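Local structure of protein HIRA (Homo sapiens, 5YJE) at residues A301-L304 and V305-F309. The protein cooperates with ASF1A in replication-independent chromatin assembly and is required for periodic repression of histone gene transcription, represented here by a C-terminal piece of this trimer-forming subunit. Sequence-based numbering, arbitrary orientation.
Sequences ARYL and VNEGF
Glu307 reaches back one helical turn and rests on the ring of Tyr303. Its CB is 3.8 Å from Tyr303 O, the carbonyl that also accepts the nearly straight 3.0 Å bond from Glu307 N. CG, set beside the backbone N by chi1 of -49°, lies 3.6 Å from the Tyr303 ring centroid and 22° off its normal, the geometry of a CH-pi contact displaced toward CZ. A bend at chi2 carries the carboxylate out past the ring's CE1 and OH side, its plane tilted 16° from the ring plane; CD and OE1 pass 3.9 Å and 4.0 Å from Tyr303 CE1, and OE2 at the tip is hydrogen-bonded by Gln270 NE2, which probably steadies this pose. The helix closes in a Schellman motif: Gly308 takes positive phi, and Phe309 N donates to Leu304 O at 2.7 Å. Phe309 is thereby folded back, its CB 3.6 Å from Leu304 CD2 and its CE2 3.9 Å from Tyr303 CE2. The end of helix 290-307 and the turn after it lie between helices: Tyr303, Leu304 and Phe309 pack on helix 266-286, Ala301, Arg302 and Val305 touch helix 341-353, and Leu304 and Val305 meet helix 310-320, for which Phe309 is the N-cap residue.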
loop_
_atom_site.group_PDB
_atom_site.type_symbol
_atom_site.label_atom_id
_atom_site.label_comp_id
_atom_site.label_asym_id
_atom_site.label_seq_id
_atom_site.Cartn_x
_atom_site.Cartn_y
_atom_site.Cartn_z
ATOM N N ALA B 301 -20.795 -8.049 -24.945
ATOM C CA ALA B 301 -22.215 -7.816 -24.736
ATOM C C ALA B 301 -23.015 -8.220 -25.964
ATOM O O ALA B 301 -24.082 -8.836 -25.840
ATOM C CB ALA B 301 -22.456 -6.351 -24.393
ATOM N N ARG B 302 -22.514 -7.884 -27.160
ATOM C CA ARG B 302 -23.173 -8.333 -28.381
ATOM C C ARG B 302 -23.313 -9.852 -28.397
ATOM O O ARG B 302 -24.364 -10.382 -28.764
ATOM C CB ARG B 302 -22.396 -7.836 -29.605
ATOM C CG ARG B 302 -22.919 -8.331 -30.956
ATOM C CD ARG B 302 -22.633 -7.339 -32.089
ATOM N NE ARG B 302 -21.317 -6.700 -31.973
ATOM C CZ ARG B 302 -21.111 -5.465 -31.502
ATOM N NH1 ARG B 302 -22.138 -4.719 -31.100
ATOM N NH2 ARG B 302 -19.877 -4.973 -31.432
ATOM N N TYR B 303 -22.270 -10.567 -27.974
ATOM C CA TYR B 303 -22.340 -12.019 -27.932
ATOM C C TYR B 303 -23.388 -12.494 -26.942
ATOM O O TYR B 303 -24.197 -13.368 -27.263
ATOM C CB TYR B 303 -20.984 -12.618 -27.579
ATOM C CG TYR B 303 -20.968 -14.115 -27.753
ATOM C CD1 TYR B 303 -20.990 -14.677 -29.026
ATOM C CD2 TYR B 303 -20.942 -14.974 -26.655
ATOM C CE1 TYR B 303 -20.969 -16.045 -29.202
ATOM C CE2 TYR B 303 -20.930 -16.361 -26.826
ATOM C CZ TYR B 303 -20.945 -16.882 -28.100
ATOM O OH TYR B 303 -20.920 -18.240 -28.299
ATOM N N LEU B 304 -23.361 -11.958 -25.715
ATOM C CA LEU B 304 -24.348 -12.351 -24.713
ATOM C C LEU B 304 -25.763 -12.154 -25.233
ATOM O O LEU B 304 -26.650 -12.974 -24.968
ATOM C CB LEU B 304 -24.161 -11.560 -23.416
ATOM C CG LEU B 304 -22.851 -11.612 -22.622
ATOM C CD1 LEU B 304 -22.949 -10.724 -21.395
ATOM C CD2 LEU B 304 -22.534 -13.035 -22.232
ATOM N N VAL B 305 -25.992 -11.075 -25.985
ATOM C CA VAL B 305 -27.308 -10.841 -26.567
ATOM C C VAL B 305 -27.615 -11.881 -27.645
ATOM O O VAL B 305 -28.695 -12.486 -27.650
ATOM C CB VAL B 305 -27.401 -9.403 -27.113
ATOM C CG1 VAL B 305 -28.576 -9.270 -28.058
ATOM C CG2 VAL B 305 -27.527 -8.402 -25.962
ATOM N N ASN B 306 -26.664 -12.114 -28.560
ATOM C CA ASN B 306 -26.905 -13.007 -29.694
ATOM C C ASN B 306 -27.270 -14.415 -29.234
ATOM O O ASN B 306 -28.240 -15.006 -29.723
ATOM C CB ASN B 306 -25.675 -13.052 -30.608
ATOM C CG ASN B 306 -25.499 -11.777 -31.412
ATOM O OD1 ASN B 306 -26.422 -10.961 -31.490
ATOM N ND2 ASN B 306 -24.310 -11.594 -32.016
ATOM N N GLU B 307 -26.494 -14.973 -28.301
ATOM C CA GLU B 307 -26.708 -16.327 -27.805
ATOM C C GLU B 307 -27.698 -16.400 -26.659
ATOM O O GLU B 307 -27.979 -17.506 -26.187
ATOM C CB GLU B 307 -25.386 -16.938 -27.354
ATOM C CG GLU B 307 -24.287 -16.805 -28.360
ATOM C CD GLU B 307 -24.590 -17.552 -29.628
ATOM O OE1 GLU B 307 -24.544 -16.923 -30.704
ATOM O OE2 GLU B 307 -24.899 -18.761 -29.542
ATOM N N GLY B 308 -28.205 -15.258 -26.192
ATOM C CA GLY B 308 -29.192 -15.205 -25.134
ATOM C C GLY B 308 -28.676 -15.568 -23.758
ATOM O O GLY B 308 -29.325 -16.345 -23.050
ATOM N N PHE B 309 -27.529 -15.014 -23.353
ATOM C CA PHE B 309 -26.982 -15.259 -22.014
ATOM C C PHE B 309 -27.607 -14.259 -21.045
ATOM O O PHE B 309 -27.069 -13.182 -20.778
ATOM C CB PHE B 309 -25.462 -15.183 -22.024
ATOM C CG PHE B 309 -24.810 -16.394 -22.618
ATOM C CD1 PHE B 309 -24.570 -17.513 -21.837
ATOM C CD2 PHE B 309 -24.452 -16.424 -23.955
ATOM C CE1 PHE B 309 -23.982 -18.639 -22.384
ATOM C CE2 PHE B 309 -23.862 -17.547 -24.502
ATOM C CZ PHE B 309 -23.626 -18.654 -23.726
#